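Local coordinates for protein NAD-dependent aldehyde dehydrogenase (Sinorhizobium meliloti, PDB 3U4J) that probably oxidises aldehydes with NAD or NADP as electron acceptor, belongs to the aldehyde dehydrogenase family, and binds a calcium ion in the crystal, at residues R89-V94 and W184-G189; A95-A100 and R212-P217; R323-S328 and E368-G373; G344-E349 and E353-Y358. One frame throughout, in Å; residues are numbered along the deposited sequence.

Contact 1 (R89-V94 and W184-G189); sequences RLMFKV and WAIGSG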
loop_
_atom_site.group_PDB
_atom_site.type_symbol
_atom_site.label_atom_id
_atom_site.label_comp_id
_atom_site.label_asym_id
_atom_site.label_seq_id
_atom_site.Cartn_x
_atom_site.Cartn_y
_atom_site.Cartn_z
ATOM N N ARG A 89 -8.033 15.423 15.253
ATOM C CA ARG A 89 -8.933 15.836 16.341
ATOM C C ARG A 89 -9.689 17.127 15.999
ATOM O O ARG A 89 -10.884 17.227 16.252
ATOM C CB ARG A 89 -8.179 15.988 17.665
ATOM C CG ARG A 89 -7.656 14.632 18.199
ATOM C CD ARG A 89 -6.812 14.700 19.502
ATOM N NE ARG A 89 -6.113 13.411 19.667
ATOM C CZ ARG A 89 -4.792 13.231 19.736
ATOM N NH1 ARG A 89 -3.948 14.268 19.715
ATOM N NH2 ARG A 89 -4.308 11.985 19.845
ATOM N N LEU A 90 -8.994 18.105 15.422
ATOM C CA LEU A 90 -9.641 19.353 15.054
ATOM C C LEU A 90 -10.654 19.146 13.928
ATOM O O LEU A 90 -11.730 19.736 13.943
ATOM C CB LEU A 90 -8.577 20.396 14.688
ATOM C CG LEU A 90 -7.740 20.776 15.940
ATOM C CD1 LEU A 90 -6.418 21.483 15.585
ATOM C CD2 LEU A 90 -8.598 21.618 16.923
HETATM N N MSE A 91 -10.303 18.319 12.957
HETATM C CA MSE A 91 -11.216 17.995 11.848
HETATM C C MSE A 91 -12.432 17.205 12.313
HETATM O O MSE A 91 -13.523 17.371 11.759
HETATM C CB MSE A 91 -10.468 17.196 10.769
HETATM C CG MSE A 91 -9.342 17.995 10.137
HETATM SE SE MSE A 91 -8.122 16.900 9.100
HETATM C CE MSE A 91 -9.368 16.293 7.698
ATOM N N PHE A 92 -12.268 16.329 13.307
ATOM C CA PHE A 92 -13.460 15.617 13.864
ATOM C C PHE A 92 -14.417 16.604 14.536
ATOM O O PHE A 92 -15.661 16.452 14.467
ATOM C CB PHE A 92 -13.051 14.522 14.863
ATOM C CG PHE A 92 -12.679 13.219 14.209
ATOM C CD1 PHE A 92 -13.618 12.507 13.435
ATOM C CD2 PHE A 92 -11.403 12.698 14.357
ATOM C CE1 PHE A 92 -13.270 11.294 12.822
ATOM C CE2 PHE A 92 -11.037 11.497 13.735
ATOM C CZ PHE A 92 -11.968 10.786 12.979
ATOM N N LYS A 93 -13.843 17.620 15.194
ATOM C CA LYS A 93 -14.660 18.676 15.806
ATOM C C LYS A 93 -15.486 19.418 14.769
ATOM O O LYS A 93 -16.636 19.749 15.030
ATOM C CB LYS A 93 -13.815 19.663 16.629
ATOM C CG LYS A 93 -13.259 19.066 17.926
ATOM C CD LYS A 93 -12.367 20.071 18.620
ATOM C CE LYS A 93 -11.680 19.461 19.794
ATOM N NZ LYS A 93 -11.428 20.509 20.825
ATOM N N VAL A 94 -14.898 19.694 13.602
ATOM C CA VAL A 94 -15.665 20.257 12.477
ATOM C C VAL A 94 -16.797 19.311 12.044
ATOM O O VAL A 94 -17.931 19.745 11.858
ATOM C CB VAL A 94 -14.770 20.563 11.254
ATOM C CG1 VAL A 94 -15.596 21.140 10.085
ATOM C CG2 VAL A 94 -13.624 21.514 11.638
ATOM N N TRP A 184 -9.210 16.921 2.724
ATOM C CA TRP A 184 -8.081 16.210 2.186
ATOM C C TRP A 184 -6.834 17.088 2.109
ATOM O O TRP A 184 -5.708 16.626 2.385
ATOM C CB TRP A 184 -8.424 15.607 0.821
ATOM C CG TRP A 184 -9.121 14.243 0.958
ATOM C CD1 TRP A 184 -8.539 13.015 0.799
ATOM C CD2 TRP A 184 -10.502 13.994 1.306
ATOM N NE1 TRP A 184 -9.470 12.022 1.037
ATOM C CE2 TRP A 184 -10.679 12.588 1.340
ATOM C CE3 TRP A 184 -11.608 14.822 1.573
ATOM C CZ2 TRP A 184 -11.924 11.977 1.615
ATOM C CZ3 TRP A 184 -12.858 14.223 1.882
ATOM C CH2 TRP A 184 -13.000 12.802 1.900
ATOM N N ALA A 185 -7.047 18.350 1.752
ATOM C CA ALA A 185 -5.964 19.323 1.650
ATOM C C ALA A 185 -5.400 19.697 3.033
ATOM O O ALA A 185 -4.219 19.522 3.300
ATOM C CB ALA A 185 -6.488 20.597 0.883
ATOM N N ILE A 186 -6.238 20.185 3.940
ATOM C CA ILE A 186 -5.703 20.577 5.271
ATOM C C ILE A 186 -5.305 19.342 6.091
ATOM O O ILE A 186 -4.418 19.412 6.929
ATOM C CB ILE A 186 -6.686 21.465 6.073
ATOM C CG1 ILE A 186 -8.001 20.719 6.383
ATOM C CG2 ILE A 186 -6.952 22.744 5.284
ATOM C CD1 ILE A 186 -8.845 21.306 7.522
ATOM N N GLY A 187 -5.954 18.208 5.831
ATOM C CA GLY A 187 -5.548 16.932 6.441
ATOM C C GLY A 187 -4.159 16.504 6.009
ATOM O O GLY A 187 -3.437 15.894 6.777
ATOM N N SER A 188 -3.773 16.865 4.785
ATOM C CA SER A 188 -2.403 16.683 4.314
ATOM C C SER A 188 -1.393 17.682 4.892
ATOM O O SER A 188 -0.184 17.522 4.658
ATOM C CB SER A 188 -2.346 16.779 2.778
ATOM O OG SER A 188 -3.096 15.730 2.174
ATOM N N GLY A 189 -1.869 18.680 5.645
ATOM C CA GLY A 189 -0.982 19.717 6.245
ATOM C C GLY A 189 -0.979 21.030 5.450
ATOM O O GLY A 189 -0.236 21.959 5.787
#
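M91 on helix 84-100 faces G187 in the last turn of helix 174-187, their CA atoms 7.9 Å apart, the nearest backbone approach of the two segments. Helix 174-187 is the connection of a beta-alpha-beta crossover between the parallel strands 153-168 and 191-195, in what is probably the nucleotide-binding domain of the aldehyde dehydrogenase fold, and it ends in a Schellman motif at G189, whose phi is positive. The selenomethionine M91 carries the contact. Its chain runs out from helix 84-100 and bends only at chi3 (64°), which lays SE 3.7 Å from G187 CA and folds the methyl CE back beside the same carbon. A side chain at G187 would crowd that methyl, so the glycine lets selenium meet bare backbone. Nearer the root of the chain, M91 CG lies 4.2 Å from I186 CD1, an apolar touch. A134 and A135 of helix 117-138 also pack on M91, completing a buried three-helix junction without a polar bond between the two segments. Beyond the interface, W184 O takes two donors, S188 N and S188 OG; the hydroxyl sits at 2.8 Å, nearly in line with the C=O bond (163°).

Contact 2 (A95-A100 and R212-P217); sequences ADLILA and REAGIP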
loop_
_atom_site.group_PDB
_atom_site.type_symbol
_atom_site.label_atom_id
_atom_site.label_comp_id
_atom_site.label_asym_id
_atom_site.label_seq_id
_atom_site.Cartn_x
_atom_site.Cartn_y
_atom_site.Cartn_z
ATOM N N ALA A 95 -16.485 18.036 11.822
ATOM C CA ALA A 95 -17.530 17.063 11.462
ATOM C C ALA A 95 -18.669 17.055 12.488
ATOM O O ALA A 95 -19.863 17.078 12.109
ATOM C CB ALA A 95 -16.932 15.669 11.303
ATOM N N ASP A 96 -18.318 17.074 13.778
ATOM C CA ASP A 96 -19.341 17.215 14.852
ATOM C C ASP A 96 -20.167 18.485 14.742
ATOM O O ASP A 96 -21.361 18.446 14.964
ATOM C CB ASP A 96 -18.722 17.198 16.255
ATOM C CG ASP A 96 -18.243 15.825 16.651
ATOM O OD1 ASP A 96 -18.691 14.833 16.035
ATOM O OD2 ASP A 96 -17.403 15.739 17.564
ATOM N N LEU A 97 -19.521 19.616 14.467
ATOM C CA LEU A 97 -20.260 20.876 14.285
ATOM C C LEU A 97 -21.210 20.868 13.101
ATOM O O LEU A 97 -22.295 21.444 13.177
ATOM C CB LEU A 97 -19.290 22.061 14.135
ATOM C CG LEU A 97 -18.772 22.525 15.481
ATOM C CD1 LEU A 97 -17.482 23.337 15.249
ATOM C CD2 LEU A 97 -19.825 23.314 16.245
ATOM N N ILE A 98 -20.775 20.266 11.993
ATOM C CA ILE A 98 -21.636 20.116 10.806
ATOM C C ILE A 98 -22.966 19.424 11.173
ATOM O O ILE A 98 -24.054 19.909 10.828
ATOM C CB ILE A 98 -20.909 19.385 9.674
ATOM C CG1 ILE A 98 -19.722 20.256 9.181
ATOM C CG2 ILE A 98 -21.905 19.090 8.504
ATOM C CD1 ILE A 98 -18.806 19.527 8.209
ATOM N N LEU A 99 -22.879 18.321 11.913
ATOM C CA LEU A 99 -24.066 17.674 12.437
ATOM C C LEU A 99 -24.867 18.535 13.387
ATOM O O LEU A 99 -26.084 18.594 13.279
ATOM C CB LEU A 99 -23.730 16.321 13.077
ATOM C CG LEU A 99 -23.309 15.207 12.120
ATOM C CD1 LEU A 99 -23.130 13.853 12.874
ATOM C CD2 LEU A 99 -24.311 15.051 10.932
ATOM N N ALA A 100 -24.193 19.210 14.317
ATOM C CA ALA A 100 -24.893 20.079 15.266
ATOM C C ALA A 100 -25.638 21.212 14.509
ATOM O O ALA A 100 -26.707 21.668 14.932
ATOM C CB ALA A 100 -23.902 20.658 16.298
ATOM N N ARG A 212 -13.081 27.583 12.320
ATOM C CA ARG A 212 -12.594 28.543 13.340
ATOM C C ARG A 212 -13.156 28.151 14.712
ATOM O O ARG A 212 -12.437 28.118 15.711
ATOM C CB ARG A 212 -13.026 29.976 12.987
ATOM C CG ARG A 212 -12.523 31.029 13.968
ATOM C CD ARG A 212 -12.825 32.450 13.472
ATOM N NE ARG A 212 -14.251 32.714 13.236
ATOM C CZ ARG A 212 -14.695 33.789 12.578
ATOM N NH1 ARG A 212 -13.817 34.684 12.105
ATOM N NH2 ARG A 212 -15.997 33.969 12.385
ATOM N N GLU A 213 -14.448 27.836 14.752
ATOM C CA GLU A 213 -15.109 27.436 16.019
ATOM C C GLU A 213 -14.477 26.166 16.652
ATOM O O GLU A 213 -14.369 26.060 17.882
ATOM C CB GLU A 213 -16.622 27.255 15.771
ATOM C CG GLU A 213 -17.500 26.967 17.004
ATOM C CD GLU A 213 -19.006 27.162 16.698
ATOM O OE1 GLU A 213 -19.341 27.608 15.568
ATOM O OE2 GLU A 213 -19.864 26.885 17.579
ATOM N N ALA A 214 -14.052 25.227 15.807
ATOM C CA ALA A 214 -13.395 23.991 16.247
ATOM C C ALA A 214 -11.993 24.240 16.802
ATOM O O ALA A 214 -11.436 23.359 17.450
ATOM C CB ALA A 214 -13.311 22.975 15.092
ATOM N N GLY A 215 -11.407 25.400 16.503
ATOM C CA GLY A 215 -10.056 25.732 16.978
ATOM C C GLY A 215 -8.962 25.542 15.932
ATOM O O GLY A 215 -7.787 25.471 16.267
ATOM N N ILE A 216 -9.335 25.418 14.662
ATOM C CA ILE A 216 -8.319 25.304 13.605
ATOM C C ILE A 216 -7.586 26.634 13.551
ATOM O O ILE A 216 -8.241 27.688 13.575
ATOM C CB ILE A 216 -8.920 24.847 12.239
ATOM C CG1 ILE A 216 -9.439 23.403 12.404
ATOM C CG2 ILE A 216 -7.879 24.872 11.143
ATOM C CD1 ILE A 216 -9.981 22.727 11.113
ATOM N N PRO A 217 -6.236 26.602 13.539
ATOM C CA PRO A 217 -5.414 27.816 13.605
ATOM C C PRO A 217 -5.752 28.815 12.505
ATOM O O PRO A 217 -6.085 28.430 11.383
ATOM C CB PRO A 217 -3.997 27.274 13.412
ATOM C CG PRO A 217 -4.077 25.887 14.005
ATOM C CD PRO A 217 -5.382 25.404 13.463
#
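L97 of helix 84-100 packs on E213 and A214 at the end of helix 202-214, with the CA atoms of L97 and A214 7.8 Å apart. Helix 202-214 links the parallel strands 191-195 and 221-223 in a beta-alpha-beta crossover and closes in a Schellman motif, with G215 at positive phi. On the buried side L97 CD1 meets several atoms of the final turn: it lies 4.0 Å from A214 N and 4.2 Å from A214 CB, and it also touches E213 CB and CG. On the solvent side L97 CD2 meets only the end of the exposed E213, 3.8 Å from E213 OE2. With CG opposite its backbone N (chi1 -174°) and the rest extended, E213 passes its methylenes over L97, and the same OE2 makes a salt bridge with R101. Replacing L97 by an alanine removes both methyls, which would probably open a gap beside A214 and leave the E213 methylenes without their apolar neighbour. The glutamate is thus used in two ways: its methylenes pack on the leucine, while its charge is answered by an arginine just beyond helix 84-100.

Contact 3 (R323-S328 and E368-G373); sequences RLLDIS and ELLLGG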
loop_
_atom_site.group_PDB
_atom_site.type_symbol
_atom_site.label_atom_id
_atom_site.label_comp_id
_atom_site.label_asym_id
_atom_site.label_seq_id
_atom_site.Cartn_x
_atom_site.Cartn_y
_atom_site.Cartn_z
ATOM N N ARG A 323 -41.716 2.563 -18.054
ATOM C CA ARG A 323 -41.474 2.688 -16.607
ATOM C C ARG A 323 -40.858 4.054 -16.255
ATOM O O ARG A 323 -41.263 4.698 -15.278
ATOM C CB ARG A 323 -40.602 1.526 -16.117
ATOM C CG ARG A 323 -41.442 0.276 -15.838
ATOM C CD ARG A 323 -40.682 -1.048 -15.873
ATOM N NE ARG A 323 -41.633 -2.065 -16.337
ATOM C CZ ARG A 323 -41.460 -3.382 -16.299
ATOM N NH1 ARG A 323 -40.354 -3.912 -15.798
ATOM N NH2 ARG A 323 -42.419 -4.176 -16.761
ATOM N N LEU A 324 -39.902 4.487 -17.074
ATOM C CA LEU A 324 -39.236 5.782 -16.883
ATOM C C LEU A 324 -40.224 6.947 -16.983
ATOM O O LEU A 324 -40.211 7.850 -16.161
ATOM C CB LEU A 324 -38.131 5.963 -17.903
ATOM C CG LEU A 324 -37.504 7.364 -17.903
ATOM C CD1 LEU A 324 -36.793 7.665 -16.559
ATOM C CD2 LEU A 324 -36.568 7.495 -19.058
ATOM N N LEU A 325 -41.101 6.907 -17.982
ATOM C CA LEU A 325 -42.080 7.976 -18.155
ATOM C C LEU A 325 -43.126 8.001 -17.054
ATOM O O LEU A 325 -43.569 9.074 -16.630
ATOM C CB LEU A 325 -42.727 7.915 -19.539
ATOM C CG LEU A 325 -41.776 8.153 -20.707
ATOM C CD1 LEU A 325 -42.548 7.856 -22.000
ATOM C CD2 LEU A 325 -41.215 9.575 -20.738
ATOM N N ASP A 326 -43.498 6.830 -16.558
ATOM C CA ASP A 326 -44.418 6.777 -15.429
ATOM C C ASP A 326 -43.829 7.466 -14.193
ATOM O O ASP A 326 -44.519 8.238 -13.507
ATOM C CB ASP A 326 -44.822 5.334 -15.109
ATOM C CG ASP A 326 -46.049 5.264 -14.211
ATOM O OD1 ASP A 326 -47.074 5.904 -14.556
ATOM O OD2 ASP A 326 -45.997 4.578 -13.161
ATOM N N ILE A 327 -42.554 7.198 -13.903
ATOM C CA ILE A 327 -41.889 7.878 -12.783
ATOM C C ILE A 327 -41.837 9.382 -13.071
ATOM O O ILE A 327 -42.152 10.200 -12.205
ATOM C CB ILE A 327 -40.469 7.291 -12.485
ATOM C CG1 ILE A 327 -40.598 5.866 -11.910
ATOM C CG2 ILE A 327 -39.724 8.157 -11.497
ATOM C CD1 ILE A 327 -39.321 4.976 -12.035
ATOM N N SER A 328 -41.511 9.731 -14.305
ATOM C CA SER A 328 -41.262 11.113 -14.638
ATOM C C SER A 328 -42.532 11.973 -14.535
ATOM O O SER A 328 -42.453 13.158 -14.196
ATOM C CB SER A 328 -40.565 11.236 -16.006
ATOM O OG SER A 328 -39.427 10.381 -16.062
ATOM N N GLU A 368 -37.032 13.068 -30.896
ATOM C CA GLU A 368 -38.449 13.013 -30.549
ATOM C C GLU A 368 -38.664 13.399 -29.080
ATOM O O GLU A 368 -38.181 12.699 -28.174
ATOM C CB GLU A 368 -38.979 11.612 -30.846
ATOM C CG GLU A 368 -40.466 11.397 -30.587
ATOM C CD GLU A 368 -40.809 9.905 -30.522
ATOM O OE1 GLU A 368 -42.004 9.557 -30.434
ATOM O OE2 GLU A 368 -39.873 9.083 -30.520
ATOM N N LEU A 369 -39.361 14.516 -28.856
ATOM C CA LEU A 369 -39.623 15.018 -27.516
ATOM C C LEU A 369 -40.738 14.178 -26.923
ATOM O O LEU A 369 -41.872 14.222 -27.413
ATOM C CB LEU A 369 -40.110 16.466 -27.557
ATOM C CG LEU A 369 -39.696 17.502 -26.489
ATOM C CD1 LEU A 369 -40.746 18.633 -26.294
ATOM C CD2 LEU A 369 -39.248 16.921 -25.147
ATOM N N LEU A 370 -40.444 13.455 -25.849
ATOM C CA LEU A 370 -41.456 12.593 -25.230
ATOM C C LEU A 370 -42.126 13.229 -24.018
ATOM O O LEU A 370 -43.239 12.850 -23.643
ATOM C CB LEU A 370 -40.852 11.243 -24.841
ATOM C CG LEU A 370 -40.302 10.358 -25.957
ATOM C CD1 LEU A 370 -39.813 9.014 -25.377
ATOM C CD2 LEU A 370 -41.364 10.114 -27.037
ATOM N N LEU A 371 -41.464 14.228 -23.429
ATOM C CA LEU A 371 -41.862 14.737 -22.123
ATOM C C LEU A 371 -41.148 16.057 -21.883
ATOM O O LEU A 371 -39.989 16.202 -22.250
ATOM C CB LEU A 371 -41.428 13.711 -21.056
ATOM C CG LEU A 371 -42.015 13.512 -19.643
ATOM C CD1 LEU A 371 -41.032 13.781 -18.489
ATOM C CD2 LEU A 371 -43.388 14.134 -19.416
ATOM N N GLY A 372 -41.851 17.016 -21.287
ATOM C CA GLY A 372 -41.225 18.228 -20.782
ATOM C C GLY A 372 -40.883 19.251 -21.842
ATOM O O GLY A 372 -41.675 19.505 -22.730
ATOM N N GLY A 373 -39.714 19.868 -21.723
ATOM C CA GLY A 373 -39.230 20.754 -22.767
ATOM C C GLY A 373 -39.728 22.194 -22.661
ATOM O O GLY A 373 -39.697 22.927 -23.658
#
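The side chains of L325 and L371 lie alongside one another, pointing opposite ways, one reaching out from helix 317-330 and the other back from strand 368-371. The short segments of helix and strand approach to 10.1 Å, their directions 52° apart, so the helix lies aslant over the end of the strand, in what is probably the catalytic domain of the aldehyde dehydrogenase fold. L325 touches with one branch: CD2 lies 4.2 Å from L371 CB and equally close to L371 CG, flanking the base of that side chain. The same methyl reaches L370 CB at 4.4 Å, so two successive strand residues meet one leucine. L371 passes on towards the next helical turn because its CG stands opposite the backbone N (chi1 -157°), and its CD1 comes to 3.6 Å from S328 CB. What S328 offers the leucine is thus its methylene. The hydroxyl is engaged within its own helix, where OG donates to L324 O at 2.7 Å from well above the carbonyl plane (41° out of it), alongside the backbone bond from S328 N; OG is also bonded to Y297 OH in helix 285-297. Strand 368-371 is itself held by backbone bonds to strand 383-390. No hydrogen bond joins the two segments, so their cohesion rests on apolar contact alone, with the serine's polar needs met away from L325 and L371.

Contact 4 (G344-E349 and E353-Y358); sequences GAMISE and EKVHSY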
loop_
_atom_site.group_PDB
_atom_site.type_symbol
_atom_site.label_atom_id
_atom_site.label_comp_id
_atom_site.label_asym_id
_atom_site.label_seq_id
_atom_site.Cartn_x
_atom_site.Cartn_y
_atom_site.Cartn_z
ATOM N N GLY A 344 -35.609 20.331 -7.677
ATOM C CA GLY A 344 -35.768 21.760 -7.389
ATOM C C GLY A 344 -35.577 22.691 -8.575
ATOM O O GLY A 344 -36.028 22.402 -9.690
ATOM N N ALA A 345 -34.922 23.820 -8.326
ATOM C CA ALA A 345 -34.937 24.935 -9.269
ATOM C C ALA A 345 -33.692 24.939 -10.137
ATOM O O ALA A 345 -32.671 24.343 -9.760
ATOM C CB ALA A 345 -35.062 26.284 -8.483
HETATM N N MSE A 346 -33.775 25.606 -11.290
HETATM C CA MSE A 346 -32.596 25.958 -12.081
HETATM C C MSE A 346 -31.833 27.055 -11.323
HETATM O O MSE A 346 -32.457 27.927 -10.700
HETATM C CB MSE A 346 -32.992 26.525 -13.464
HETATM C CG MSE A 346 -33.682 25.573 -14.438
HETATM SE SE MSE A 346 -32.489 24.109 -15.060
HETATM C CE MSE A 346 -32.886 22.906 -13.607
ATOM N N ILE A 347 -30.504 27.041 -11.406
ATOM C CA ILE A 347 -29.680 27.967 -10.616
ATOM C C ILE A 347 -29.897 29.464 -10.979
ATOM O O ILE A 347 -29.829 30.344 -10.098
ATOM C CB ILE A 347 -28.182 27.609 -10.714
ATOM C CG1 ILE A 347 -27.390 28.260 -9.569
ATOM C CG2 ILE A 347 -27.599 27.989 -12.096
ATOM C CD1 ILE A 347 -27.619 27.623 -8.207
ATOM N N SER A 348 -30.156 29.746 -12.262
ATOM C CA SER A 348 -30.281 31.133 -12.697
ATOM C C SER A 348 -31.141 31.231 -13.953
ATOM O O SER A 348 -31.427 30.218 -14.603
ATOM C CB SER A 348 -28.915 31.778 -12.944
ATOM O OG SER A 348 -28.331 31.268 -14.134
ATOM N N GLU A 349 -31.582 32.445 -14.271
ATOM C CA GLU A 349 -32.355 32.640 -15.504
ATOM C C GLU A 349 -31.450 32.360 -16.715
ATOM O O GLU A 349 -31.887 31.727 -17.672
ATOM C CB GLU A 349 -32.971 34.064 -15.547
ATOM C CG GLU A 349 -33.618 34.450 -16.896
ATOM C CD GLU A 349 -34.975 33.783 -17.153
ATOM O OE1 GLU A 349 -35.806 33.713 -16.224
ATOM O OE2 GLU A 349 -35.223 33.341 -18.309
ATOM N N GLU A 353 -32.294 29.462 -19.542
ATOM C CA GLU A 353 -32.343 29.795 -20.980
ATOM C C GLU A 353 -31.397 28.906 -21.801
ATOM O O GLU A 353 -31.773 28.412 -22.861
ATOM C CB GLU A 353 -32.060 31.282 -21.222
ATOM C CG GLU A 353 -33.254 32.195 -20.822
ATOM C CD GLU A 353 -32.893 33.699 -20.658
ATOM O OE1 GLU A 353 -31.720 34.097 -20.860
ATOM O OE2 GLU A 353 -33.808 34.494 -20.321
ATOM N N LYS A 354 -30.192 28.676 -21.284
ATOM C CA LYS A 354 -29.251 27.778 -21.933
ATOM C C LYS A 354 -29.807 26.351 -22.026
ATOM O O LYS A 354 -29.767 25.738 -23.107
ATOM C CB LYS A 354 -27.898 27.792 -21.217
ATOM C CG LYS A 354 -26.768 27.167 -22.021
ATOM C CD LYS A 354 -25.471 27.232 -21.224
ATOM C CE LYS A 354 -24.245 27.034 -22.114
ATOM N NZ LYS A 354 -23.020 26.816 -21.287
ATOM N N VAL A 355 -30.356 25.843 -20.917
ATOM C CA VAL A 355 -31.018 24.529 -20.938
ATOM C C VAL A 355 -32.129 24.485 -22.004
ATOM O O VAL A 355 -32.202 23.530 -22.787
ATOM C CB VAL A 355 -31.572 24.111 -19.562
ATOM C CG1 VAL A 355 -32.455 22.836 -19.685
ATOM C CG2 VAL A 355 -30.416 23.893 -18.539
ATOM N N HIS A 356 -32.976 25.516 -22.044
ATOM C CA HIS A 356 -34.041 25.573 -23.060
ATOM C C HIS A 356 -33.480 25.653 -24.488
ATOM O O HIS A 356 -34.017 25.034 -25.405
ATOM C CB HIS A 356 -35.030 26.725 -22.807
ATOM C CG HIS A 356 -36.274 26.614 -23.635
ATOM N ND1 HIS A 356 -37.132 25.541 -23.533
ATOM C CD2 HIS A 356 -36.779 27.411 -24.611
ATOM C CE1 HIS A 356 -38.127 25.693 -24.392
ATOM N NE2 HIS A 356 -37.931 26.810 -25.069
ATOM N N SER A 357 -32.390 26.403 -24.660
ATOM C CA SER A 357 -31.690 26.455 -25.940
ATOM C C SER A 357 -31.261 25.068 -26.445
ATOM O O SER A 357 -31.349 24.769 -27.636
ATOM C CB SER A 357 -30.457 27.341 -25.814
ATOM O OG SER A 357 -29.891 27.560 -27.093
ATOM N N TYR A 358 -30.745 24.225 -25.554
ATOM C CA TYR A 358 -30.394 22.879 -25.944
ATOM C C TYR A 358 -31.624 22.027 -26.327
ATOM O O TYR A 358 -31.583 21.254 -27.295
ATOM C CB TYR A 358 -29.571 22.209 -24.829
ATOM C CG TYR A 358 -28.096 22.535 -24.907
ATOM C CD1 TYR A 358 -27.342 22.143 -26.015
ATOM C CD2 TYR A 358 -27.445 23.237 -23.875
ATOM C CE1 TYR A 358 -25.978 22.437 -26.101
ATOM C CE2 TYR A 358 -26.069 23.512 -23.945
ATOM C CZ TYR A 358 -25.354 23.119 -25.075
ATOM O OH TYR A 358 -24.003 23.367 -25.187
#
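E349 and E353 bring two carboxylates together across the first turn of helix 349-364, from E349 at its start to E353 one turn on; the helix starts from an N-cap at S348, whose OG bonds H351 N. The two flat groups are turned 62° against each other. Over one face of the E353 carboxylate lies the carbonyl oxygen of E349, with E349 O 3.7 Å from E353 CD; E349 OE2 comes down obliquely from that same side. The two OE2 atoms of E349 and E353 are 2.7 Å apart, and E353 OE2 also lies 3.4 Å from E349 CG. The shapes of the chains explain the meeting: E353 is extended, whereas E349 is bent at chi2 (75°), which swings its acid forward along the helix, towards E353. The other oxygen, E349 OE1, makes a salt bridge to R375, whose charge probably tempers the crowding of two acids. An alanine in place of E349 would probably leave R375 without its acidic mate and set the E353 carboxylate free to turn. Beneath the acids, E353 N donates to E349 O at 3.0 Å in a straight helical bond (163°). On the buried side the loop before the cap folds against the helix it leads into. There the selenomethionine M346, covered also by A300 and Y384, bends at both chi2 and chi3 and crosses V355 at about a right angle, its SE resting 4.1 Å from V355 CG2.

Contacts 1 and 2 share helix 84-100 and touch, L90 CD2 lying 3.4 Å from A214 O. Two places along this helix, M91 and L97, meet the ends of helices 174-187 and 202-214, both closed by Schellman motifs. Contacts 3 and 4 form a second group, centres 35 to 44 Å from the first. They meet where G373 O lies 3.3 Å from H356 CE1, strand 368-371 following helix 349-364 in the chain. Contact 1 is buried and apolar; contacts 2, 3 and 4 are partly buried. In contacts 2 and 4 a glutamate paired with an arginine (E213, E349) lies on the outer side, contact 4 adding a buried M346-V355 pair; contact 3 joins leucines and a serine methylene.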